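Local coordinates for protein BIM1 (Saccharomyces cerevisiae, PDB 2QJX) that binds microtubules at their plus ends, the chain described here being its calponin-homology domain, at residues A[111-114]-A[115-118]; A[102-105]-A[106-110]; A[26-29]-A[30-34]. All coordinates share one frame; numbering follows the deposited sequence.

The three contacts come along the chain in the order 3, 2, 1, and each joins neighbouring residues of one continuous run in this all-helical domain. Contact 3 lies in the loop between helices 12-23 and 37-47. Contact 2 occupies the later turns of helix 95-112, and contact 1 takes over where that helix ends, with its centre about 13 Å from that of contact 2. Contacts 2 and 3 have centres about 16 Å apart yet touch, L102 packing on I30 and C33. Contacts 1 and 3 stay separate, their nearest atoms about 12 Å apart. A single helix thus connects a loop on its flank with the turn beyond its C-terminal end.

Contact 1: A[111-114]-A[115-118]; sequences RHKD and ESVY
An Asx turn between D114 and S116 shapes the loop just beyond the C-terminal end of helix 95-112. The D114 oxygen OD1 takes the backbone amide S116 N at 2.9 Å, with a bent N-H...O angle of 131°, the amide standing above the carboxylate plane. The same oxygen receives the S116 hydroxyl, OG to OD1 being 2.5 Å, and here the syn lone pair is used. With chi1 at 67°, D114 folds its carboxylate between its own backbone N and carbonyl carbon, bringing OD1 round to the residue two places on.

The turn illustrates how a chain leaving a helix can be held by side chains close in sequence: K113, the first residue to abandon helical backbone angles, bends its chain at chi2 and chi4 and curls forward over the turn. Its ammonium NZ gives a hydrogen bond to the carbonyl S116 O at 2.8 Å. It also bonds D114 O at 3.0 Å, from above that carbonyl plane, and completes a salt bridge with D114 OD1 at 3.0 Å, the bond itself weak. One ammonium thus spans two backbone carbonyls and a carboxylate, and the donors gathered on OD1 would be expected to keep the aspartate ionised. The lysine's aliphatic end reaches on to the tyrosine, K113 CE lying 4.3 Å from Y118 CB. Beyond that carbon the Y118 ring leads away, and its hydroxyl hydrogen-bonds to D44 and Q41 on helix 37-47.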
ATOM      1  N   ARG A 111       7.611  10.111  -7.976  1.00 24.28           N
ATOM      2  CA  ARG A 111       7.690  10.299  -9.417  1.00 25.29           C
ATOM      3  C   ARG A 111       6.359  10.422 -10.155  1.00 25.48           C
ATOM      4  O   ARG A 111       6.282  11.120 -11.169  1.00 24.72           O
ATOM      5  CB  ARG A 111       8.507   9.163 -10.040  1.00 30.27           C
ATOM      6  CG  ARG A 111       8.649   9.251 -11.552  1.00 35.26           C
ATOM      7  CD  ARG A 111       9.577   8.170 -12.081  1.00 40.38           C
ATOM      8  NE  ARG A 111       9.737   8.247 -13.531  1.00 43.85           N
ATOM      9  CZ  ARG A 111      10.504   7.427 -14.243  1.00 46.52           C
ATOM     10  NH1 ARG A 111      11.190   6.463 -13.638  1.00 47.20           N
ATOM     11  NH2 ARG A 111      10.588   7.570 -15.559  1.00 47.44           N
ATOM     12  N   HIS A 112       5.307   9.778  -9.658  1.00 21.46           N
ATOM     13  CA  HIS A 112       4.039   9.828 -10.372  1.00 22.20           C
ATOM     14  C   HIS A 112       2.830  10.527  -9.749  1.00 21.38           C
ATOM     15  O   HIS A 112       1.853  10.782 -10.449  1.00 21.49           O
ATOM     16  CB  HIS A 112       3.633   8.411 -10.785  1.00 23.65           C
ATOM     17  CG  HIS A 112       4.609   7.749 -11.707  1.00 26.50           C
ATOM     18  ND1 HIS A 112       5.733   7.090 -11.257  1.00 29.31           N
ATOM     19  CD2 HIS A 112       4.641   7.667 -13.059  1.00 28.22           C
ATOM     20  CE1 HIS A 112       6.414   6.629 -12.290  1.00 28.26           C
ATOM     21  NE2 HIS A 112       5.773   6.965 -13.395  1.00 31.41           N
ATOM     22  N   LYS A 113       2.868  10.830  -8.458  1.00 19.87           N
ATOM     23  CA  LYS A 113       1.725  11.499  -7.836  1.00 20.49           C
ATOM     24  C   LYS A 113       1.556  12.887  -8.449  1.00 21.05           C
ATOM     25  O   LYS A 113       2.490  13.686  -8.428  1.00 20.60           O
ATOM     26  CB  LYS A 113       1.927  11.634  -6.326  1.00 18.96           C
ATOM     27  CG  LYS A 113       0.782  12.358  -5.625  1.00 19.89           C
ATOM     28  CD  LYS A 113      -0.515  11.568  -5.710  1.00 19.01           C
ATOM     29  CE  LYS A 113      -1.705  12.375  -5.208  1.00 20.89           C
ATOM     30  NZ  LYS A 113      -2.134  13.392  -6.213  1.00 21.38           N
ATOM     31  N   ASP A 114       0.375  13.176  -8.991  1.00 21.23           N
ATOM     32  CA  ASP A 114       0.144  14.482  -9.605  1.00 23.87           C
ATOM     33  C   ASP A 114      -0.283  15.562  -8.617  1.00 26.20           C
ATOM     34  O   ASP A 114      -0.193  15.384  -7.400  1.00 26.65           O
ATOM     35  CB  ASP A 114      -0.887  14.385 -10.740  1.00 25.30           C
ATOM     36  CG  ASP A 114      -2.277  14.047 -10.250  1.00 24.14           C
ATOM     37  OD1 ASP A 114      -2.575  14.280  -9.063  1.00 23.88           O
ATOM     38  OD2 ASP A 114      -3.085  13.562 -11.068  1.00 28.17           O
ATOM     39  N   GLU A 115      -0.768  16.676  -9.163  1.00 26.84           N
ATOM     40  CA  GLU A 115      -1.186  17.836  -8.380  1.00 29.52           C
ATOM     41  C   GLU A 115      -2.488  17.709  -7.595  1.00 28.93           C
ATOM     42  O   GLU A 115      -2.682  18.417  -6.610  1.00 30.66           O
ATOM     43  CB  GLU A 115      -1.310  19.064  -9.290  1.00 30.50           C
ATOM     44  CG  GLU A 115      -0.058  19.442 -10.072  1.00 33.52           C
ATOM     45  CD  GLU A 115       0.273  18.452 -11.172  1.00 34.89           C
ATOM     46  OE1 GLU A 115      -0.665  17.854 -11.739  1.00 37.04           O
ATOM     47  OE2 GLU A 115       1.472  18.288 -11.482  1.00 36.36           O
ATOM     48  N   SER A 116      -3.386  16.839  -8.042  1.00 29.23           N
ATOM     49  CA  SER A 116      -4.673  16.667  -7.373  1.00 29.16           C
ATOM     50  C   SER A 116      -4.524  16.341  -5.894  1.00 28.99           C
ATOM     51  O   SER A 116      -3.543  15.723  -5.482  1.00 30.19           O
ATOM     52  CB  SER A 116      -5.484  15.566  -8.059  1.00 28.95           C
ATOM     53  OG  SER A 116      -4.838  14.309  -7.950  1.00 30.91           O
ATOM     54  N   VAL A 117      -5.502  16.761  -5.095  1.00 28.48           N
ATOM     55  CA  VAL A 117      -5.469  16.490  -3.664  1.00 27.41           C
ATOM     56  C   VAL A 117      -6.066  15.104  -3.440  1.00 25.16           C
ATOM     57  O   VAL A 117      -6.969  14.684  -4.166  1.00 24.89           O
ATOM     58  CB  VAL A 117      -6.287  17.533  -2.864  1.00 29.05           C
ATOM     59  CG1 VAL A 117      -7.776  17.341  -3.117  1.00 31.77           C
ATOM     60  CG2 VAL A 117      -5.974  17.412  -1.377  1.00 30.23           C
ATOM     61  N   TYR A 118      -5.550  14.387  -2.452  1.00 22.52           N
ATOM     62  CA  TYR A 118      -6.052  13.050  -2.159  1.00 21.06           C
ATOM     63  C   TYR A 118      -6.598  13.012  -0.740  1.00 19.92           C
ATOM     64  O   TYR A 118      -5.956  13.490   0.189  1.00 21.75           O
ATOM     65  CB  TYR A 118      -4.929  12.019  -2.312  1.00 19.53           C
ATOM     66  CG  TYR A 118      -5.389  10.583  -2.162  1.00 15.29           C
ATOM     67  CD1 TYR A 118      -6.168   9.974  -3.146  1.00 13.87           C
ATOM     68  CD2 TYR A 118      -5.049   9.837  -1.033  1.00 16.05           C
ATOM     69  CE1 TYR A 118      -6.599   8.650  -3.013  1.00 13.43           C
ATOM     70  CE2 TYR A 118      -5.475   8.511  -0.885  1.00 13.40           C
ATOM     71  CZ  TYR A 118      -6.247   7.927  -1.877  1.00 12.08           C
ATOM     72  OH  TYR A 118      -6.672   6.627  -1.733  1.00 13.02           O
TER

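Contact 2: A[102-105]-A[106-110]; sequences LQWL and KKHWI
W104 and H108 make a side-chain contact one turn apart within helix 95-112 of the calponin-homology domain. It is a worked case of i to i+4 aromatic pairing: the two side chains lie side by side and point the same way. Their planes are nearly parallel, 20° apart, but slid so far that the rings barely overlap, with 4.7 Å between the centroids of the W104 six-membered ring and the H108 ring. W104 presents the far corner of its indole, CH2 lying over the rim of one imidazole face at 3.7 Å from H108 CG. Nearby, W104 CZ2 comes to 3.6 Å from H108 ND1. In return the histidine methylene sits over the indole as a CH-pi contact, H108 CB being 4.0 Å from the centroid of the six-membered ring. Both residues set CG opposite the backbone nitrogen across the CA-CB bond (chi1 177° and -166°), a shared choice that lets the two rings run alongside.

The backbone beneath is regular alpha-helix. H108 N donates to W104 O at 2.9 Å, so the paired residues are joined through main chain as well as through rings. K106 N bonds L102 O at 2.9 Å, and W109 N bonds L105 O at 2.8 Å.

The outer end of the imidazole is held from elsewhere, H108 NE2 being hydrogen-bonded to Y47 OH. W109 meets W18 edge-to-face, and W104 takes part in a cation-pi contact with K83. Around the helix, L105, H108 and W109 pack on helix 37-47, whereas L102, Q103 and K106 lean on L15 of helix 12-23.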
ATOM      1  N   LEU A 102       8.177  -0.901   0.429  1.00 15.15           N
ATOM      2  CA  LEU A 102       7.698   0.431   0.787  1.00 15.32           C
ATOM      3  C   LEU A 102       8.667   1.494   0.273  1.00 16.15           C
ATOM      4  O   LEU A 102       8.246   2.572  -0.156  1.00 15.08           O
ATOM      5  CB  LEU A 102       7.540   0.561   2.303  1.00 15.94           C
ATOM      6  CG  LEU A 102       6.959   1.886   2.801  1.00 17.00           C
ATOM      7  CD1 LEU A 102       5.571   2.108   2.198  1.00 17.17           C
ATOM      8  CD2 LEU A 102       6.886   1.875   4.322  1.00 18.46           C
ATOM      9  N   GLN A 103       9.965   1.197   0.314  1.00 15.97           N
ATOM     10  CA  GLN A 103      10.952   2.152  -0.181  1.00 17.97           C
ATOM     11  C   GLN A 103      10.696   2.403  -1.659  1.00 19.00           C
ATOM     12  O   GLN A 103      10.694   3.549  -2.101  1.00 17.89           O
ATOM     13  CB  GLN A 103      12.378   1.628   0.012  1.00 19.15           C
ATOM     14  CG  GLN A 103      12.778   1.440   1.467  1.00 21.24           C
ATOM     15  CD  GLN A 103      14.185   0.886   1.619  1.00 21.85           C
ATOM     16  OE1 GLN A 103      14.576  -0.045   0.917  1.00 22.61           O
ATOM     17  NE2 GLN A 103      14.945   1.448   2.550  1.00 23.98           N
ATOM     18  N   TRP A 104      10.471   1.339  -2.425  1.00 17.98           N
ATOM     19  CA  TRP A 104      10.209   1.507  -3.851  1.00 18.81           C
ATOM     20  C   TRP A 104       8.893   2.249  -4.087  1.00 17.45           C
ATOM     21  O   TRP A 104       8.805   3.110  -4.966  1.00 17.71           O
ATOM     22  CB  TRP A 104      10.144   0.160  -4.571  1.00 18.95           C
ATOM     23  CG  TRP A 104       9.794   0.316  -6.030  1.00 19.50           C
ATOM     24  CD1 TRP A 104      10.656   0.567  -7.061  1.00 19.57           C
ATOM     25  CD2 TRP A 104       8.478   0.302  -6.604  1.00 19.01           C
ATOM     26  NE1 TRP A 104       9.960   0.710  -8.240  1.00 19.90           N
ATOM     27  CE2 TRP A 104       8.622   0.554  -7.987  1.00 21.12           C
ATOM     28  CE3 TRP A 104       7.193   0.103  -6.081  1.00 21.19           C
ATOM     29  CZ2 TRP A 104       7.525   0.613  -8.859  1.00 21.38           C
ATOM     30  CZ3 TRP A 104       6.099   0.163  -6.951  1.00 20.96           C
ATOM     31  CH2 TRP A 104       6.277   0.415  -8.324  1.00 21.62           C
ATOM     32  N   LEU A 105       7.866   1.910  -3.316  1.00 16.02           N
ATOM     33  CA  LEU A 105       6.578   2.569  -3.479  1.00 16.67           C
ATOM     34  C   LEU A 105       6.693   4.069  -3.267  1.00 16.92           C
ATOM     35  O   LEU A 105       6.116   4.860  -4.021  1.00 15.40           O
ATOM     36  CB  LEU A 105       5.548   1.981  -2.511  1.00 18.16           C
ATOM     37  CG  LEU A 105       4.953   0.643  -2.952  1.00 18.58           C
ATOM     38  CD1 LEU A 105       4.128   0.044  -1.827  1.00 19.77           C
ATOM     39  CD2 LEU A 105       4.087   0.856  -4.182  1.00 19.53           C
ATOM     40  N   LYS A 106       7.436   4.473  -2.244  1.00 15.93           N
ATOM     41  CA  LYS A 106       7.590   5.896  -1.986  1.00 18.71           C
ATOM     42  C   LYS A 106       8.212   6.584  -3.198  1.00 18.99           C
ATOM     43  O   LYS A 106       7.822   7.694  -3.557  1.00 19.81           O
ATOM     44  CB  LYS A 106       8.464   6.144  -0.755  1.00 18.84           C
ATOM     45  CG  LYS A 106       8.602   7.634  -0.453  1.00 21.26           C
ATOM     46  CD  LYS A 106       9.426   7.921   0.777  1.00 23.71           C
ATOM     47  CE  LYS A 106       9.428   9.417   1.058  1.00 22.97           C
ATOM     48  NZ  LYS A 106      10.252   9.766   2.239  1.00 23.67           N
ATOM     49  N   LYS A 107       9.172   5.919  -3.831  1.00 20.57           N
ATOM     50  CA  LYS A 107       9.837   6.483  -5.004  1.00 20.45           C
ATOM     51  C   LYS A 107       8.860   6.592  -6.160  1.00 20.41           C
ATOM     52  O   LYS A 107       8.869   7.580  -6.902  1.00 19.88           O
ATOM     53  CB  LYS A 107      11.034   5.616  -5.407  1.00 22.04           C
ATOM     54  CG  LYS A 107      12.255   5.771  -4.495  1.00 27.09           C
ATOM     55  CD  LYS A 107      11.833   5.790  -3.034  1.00 30.69           C
ATOM     56  CE  LYS A 107      12.979   5.519  -2.068  1.00 30.38           C
ATOM     57  NZ  LYS A 107      12.443   5.388  -0.684  1.00 26.82           N
ATOM     58  N   HIS A 108       8.021   5.571  -6.310  1.00 18.04           N
ATOM     59  CA  HIS A 108       7.022   5.557  -7.369  1.00 18.70           C
ATOM     60  C   HIS A 108       6.043   6.714  -7.147  1.00 18.51           C
ATOM     61  O   HIS A 108       5.666   7.417  -8.093  1.00 19.43           O
ATOM     62  CB  HIS A 108       6.261   4.231  -7.359  1.00 19.11           C
ATOM     63  CG  HIS A 108       5.454   3.994  -8.596  1.00 19.16           C
ATOM     64  ND1 HIS A 108       6.029   3.785  -9.830  1.00 19.91           N
ATOM     65  CD2 HIS A 108       4.115   3.939  -8.791  1.00 21.68           C
ATOM     66  CE1 HIS A 108       5.079   3.610 -10.733  1.00 22.27           C
ATOM     67  NE2 HIS A 108       3.909   3.698 -10.126  1.00 18.82           N
ATOM     68  N   TRP A 109       5.637   6.904  -5.893  1.00 16.36           N
ATOM     69  CA  TRP A 109       4.717   7.978  -5.518  1.00 16.79           C
ATOM     70  C   TRP A 109       5.344   9.343  -5.832  1.00 17.69           C
ATOM     71  O   TRP A 109       4.711  10.212  -6.436  1.00 16.98           O
ATOM     72  CB  TRP A 109       4.402   7.889  -4.018  1.00 16.85           C
ATOM     73  CG  TRP A 109       3.442   8.925  -3.528  1.00 17.40           C
ATOM     74  CD1 TRP A 109       2.083   8.881  -3.604  1.00 17.28           C
ATOM     75  CD2 TRP A 109       3.770  10.167  -2.893  1.00 16.53           C
ATOM     76  NE1 TRP A 109       1.539  10.018  -3.052  1.00 17.14           N
ATOM     77  CE2 TRP A 109       2.554  10.825  -2.609  1.00 17.71           C
ATOM     78  CE3 TRP A 109       4.974  10.787  -2.535  1.00 18.80           C
ATOM     79  CZ2 TRP A 109       2.505  12.076  -1.982  1.00 19.29           C
ATOM     80  CZ3 TRP A 109       4.928  12.031  -1.910  1.00 19.42           C
ATOM     81  CH2 TRP A 109       3.699  12.661  -1.639  1.00 18.51           C
ATOM     82  N   ILE A 110       6.592   9.528  -5.421  1.00 18.94           N
ATOM     83  CA  ILE A 110       7.287  10.785  -5.676  1.00 21.92           C
ATOM     84  C   ILE A 110       7.303  11.113  -7.161  1.00 23.13           C
ATOM     85  O   ILE A 110       7.028  12.243  -7.563  1.00 23.23           O
ATOM     86  CB  ILE A 110       8.743  10.725  -5.169  1.00 22.72           C
ATOM     87  CG1 ILE A 110       8.752  10.747  -3.641  1.00 23.40           C
ATOM     88  CG2 ILE A 110       9.551  11.886  -5.742  1.00 25.04           C
ATOM     89  CD1 ILE A 110      10.119  10.581  -3.030  1.00 24.75           C
TER

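Contact 3: A[26-29]-A[30-34]; sequences NYKK and IEECG
E32 meets Y27 and the backbone of K28 and K29 where the chain enters a 3-10 turn, and K29, E32 and Y27 give up the most surface to the contact. The E32 carboxylate reaches back along the chain, and one oxygen does the gripping: OE2 accepts K28 N at 2.7 Å on its syn side and K29 N at 2.9 Å on its anti side. Both amides come from the same face of the carboxylate, somewhat out of its plane. An extended chain beyond CG (chi2 174°) carries the charge that far. K29 answers through its carbonyl, E32 N donating to K29 O at 3.1 Å.

The E32 carboxylate thus takes the two amides that come just before the 3-10 segment 30-34, while the K29 side chain leads away from CB onward. That CB still touches a neighbour, at 3.5 Å from E31 OE1.

Y27 lies along the glutamate, the two side chains sliding past each other in opposite directions with ring and carboxylate planes 32° apart. E32 CB stands over one face of the ring, 4.1 Å from its centroid, in a CH-pi contact, while the sulfur of C33 meets the ring at its edge, in plane, SG to CE2 being 3.9 Å. With an alanine in place of E32, the K28 and K29 amides would probably be left without their shared acceptor and the loop less firmly fixed.

The turn bridges three helices: Y27 packs on L16 of helix 12-23 and A38 of helix 37-47, C33 on L19 and Y39 of the same pair, and I30 on F95, N98 and L102 of helix 95-112.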
ATOM      1  N   ASN A  26      -1.755   4.911  11.595  1.00 15.60           N
ATOM      2  CA  ASN A  26      -1.058   4.938  12.872  1.00 16.76           C
ATOM      3  C   ASN A  26      -0.222   3.674  13.025  1.00 18.46           C
ATOM      4  O   ASN A  26      -0.268   3.001  14.059  1.00 19.38           O
ATOM      5  CB  ASN A  26      -2.070   5.056  14.019  1.00 17.55           C
ATOM      6  CG  ASN A  26      -1.411   5.331  15.353  1.00 18.82           C
ATOM      7  OD1 ASN A  26      -0.398   6.027  15.422  1.00 20.79           O
ATOM      8  ND2 ASN A  26      -1.991   4.798  16.426  1.00 19.32           N
ATOM      9  N   TYR A  27       0.541   3.348  11.984  1.00 15.87           N
ATOM     10  CA  TYR A  27       1.395   2.162  12.012  1.00 16.22           C
ATOM     11  C   TYR A  27       2.595   2.406  12.923  1.00 18.29           C
ATOM     12  O   TYR A  27       3.121   3.516  12.980  1.00 14.99           O
ATOM     13  CB  TYR A  27       1.891   1.828  10.600  1.00 15.05           C
ATOM     14  CG  TYR A  27       0.879   1.159   9.680  1.00 13.41           C
ATOM     15  CD1 TYR A  27      -0.484   1.129   9.989  1.00 12.61           C
ATOM     16  CD2 TYR A  27       1.292   0.582   8.481  1.00 11.96           C
ATOM     17  CE1 TYR A  27      -1.416   0.537   9.115  1.00 11.94           C
ATOM     18  CE2 TYR A  27       0.374  -0.008   7.602  1.00 12.76           C
ATOM     19  CZ  TYR A  27      -0.971  -0.026   7.925  1.00 13.20           C
ATOM     20  OH  TYR A  27      -1.860  -0.605   7.043  1.00 12.63           O
ATOM     21  N   LYS A  28       3.031   1.367  13.631  1.00 20.35           N
ATOM     22  CA  LYS A  28       4.179   1.494  14.527  1.00 21.87           C
ATOM     23  C   LYS A  28       5.377   0.718  13.991  1.00 22.01           C
ATOM     24  O   LYS A  28       6.526   1.014  14.327  1.00 22.40           O
ATOM     25  CB  LYS A  28       3.826   0.976  15.926  1.00 23.58           C
ATOM     26  CG  LYS A  28       2.656   1.680  16.587  1.00 22.34           C
ATOM     27  CD  LYS A  28       2.884   3.173  16.699  1.00 25.07           C
ATOM     28  CE  LYS A  28       1.729   3.849  17.418  1.00 26.95           C
ATOM     29  NZ  LYS A  28       1.853   5.331  17.395  1.00 27.40           N
ATOM     30  N   LYS A  29       5.106  -0.275  13.155  1.00 20.76           N
ATOM     31  CA  LYS A  29       6.162  -1.106  12.590  1.00 20.98           C
ATOM     32  C   LYS A  29       5.975  -1.342  11.102  1.00 21.72           C
ATOM     33  O   LYS A  29       4.852  -1.451  10.618  1.00 19.64           O
ATOM     34  CB  LYS A  29       6.199  -2.463  13.298  1.00 22.57           C
ATOM     35  CG  LYS A  29       6.437  -2.376  14.792  1.00 24.26           C
ATOM     36  CD  LYS A  29       6.523  -3.766  15.420  1.00 24.92           C
ATOM     37  CE  LYS A  29       5.216  -4.529  15.271  1.00 27.58           C
ATOM     38  NZ  LYS A  29       5.250  -5.838  15.996  1.00 29.47           N
ATOM     39  N   ILE A  30       7.092  -1.433  10.385  1.00 21.41           N
ATOM     40  CA  ILE A  30       7.070  -1.679   8.951  1.00 22.23           C
ATOM     41  C   ILE A  30       6.316  -2.969   8.654  1.00 22.01           C
ATOM     42  O   ILE A  30       5.615  -3.069   7.647  1.00 20.41           O
ATOM     43  CB  ILE A  30       8.505  -1.810   8.387  1.00 23.18           C
ATOM     44  CG1 ILE A  30       9.222  -0.462   8.460  1.00 24.96           C
ATOM     45  CG2 ILE A  30       8.463  -2.342   6.964  1.00 24.46           C
ATOM     46  CD1 ILE A  30       8.587   0.621   7.625  1.00 23.68           C
ATOM     47  N   GLU A  31       6.471  -3.958   9.533  1.00 19.83           N
ATOM     48  CA  GLU A  31       5.813  -5.252   9.365  1.00 19.51           C
ATOM     49  C   GLU A  31       4.306  -5.158   9.126  1.00 17.55           C
ATOM     50  O   GLU A  31       3.725  -6.022   8.464  1.00 14.68           O
ATOM     51  CB  GLU A  31       6.066  -6.150  10.585  1.00 23.18           C
ATOM     52  CG  GLU A  31       7.508  -6.623  10.735  1.00 26.66           C
ATOM     53  CD  GLU A  31       8.356  -5.713  11.607  1.00 27.73           C
ATOM     54  OE1 GLU A  31       8.304  -4.477  11.429  1.00 25.99           O
ATOM     55  OE2 GLU A  31       9.092  -6.240  12.472  1.00 28.74           O
ATOM     56  N   GLU A  32       3.677  -4.122   9.667  1.00 15.92           N
ATOM     57  CA  GLU A  32       2.235  -3.942   9.510  1.00 15.90           C
ATOM     58  C   GLU A  32       1.827  -3.726   8.058  1.00 15.79           C
ATOM     59  O   GLU A  32       0.667  -3.908   7.703  1.00 15.19           O
ATOM     60  CB  GLU A  32       1.748  -2.772  10.365  1.00 18.33           C
ATOM     61  CG  GLU A  32       1.876  -3.026  11.864  1.00 20.16           C
ATOM     62  CD  GLU A  32       1.523  -1.813  12.696  1.00 20.45           C
ATOM     63  OE1 GLU A  32       0.345  -1.393  12.676  1.00 21.93           O
ATOM     64  OE2 GLU A  32       2.429  -1.274  13.367  1.00 18.76           O
ATOM     65  N   CYS A  33       2.778  -3.332   7.219  1.00 14.20           N
ATOM     66  CA  CYS A  33       2.473  -3.123   5.807  1.00 15.72           C
ATOM     67  C   CYS A  33       2.312  -4.452   5.086  1.00 14.70           C
ATOM     68  O   CYS A  33       1.898  -4.498   3.930  1.00 15.52           O
ATOM     69  CB  CYS A  33       3.579  -2.313   5.135  1.00 15.18           C
ATOM     70  SG  CYS A  33       3.659  -0.611   5.686  1.00 16.46           S
ATOM     71  N   GLY A  34       2.641  -5.538   5.775  1.00 14.22           N
ATOM     72  CA  GLY A  34       2.524  -6.844   5.159  1.00 13.30           C
ATOM     73  C   GLY A  34       1.112  -7.235   4.763  1.00 13.25           C
ATOM     74  O   GLY A  34       0.941  -8.138   3.944  1.00 12.57           O
TER
HETATM   75  O   HOH W   1      -1.096  -2.446   5.094  1.00 14.96           O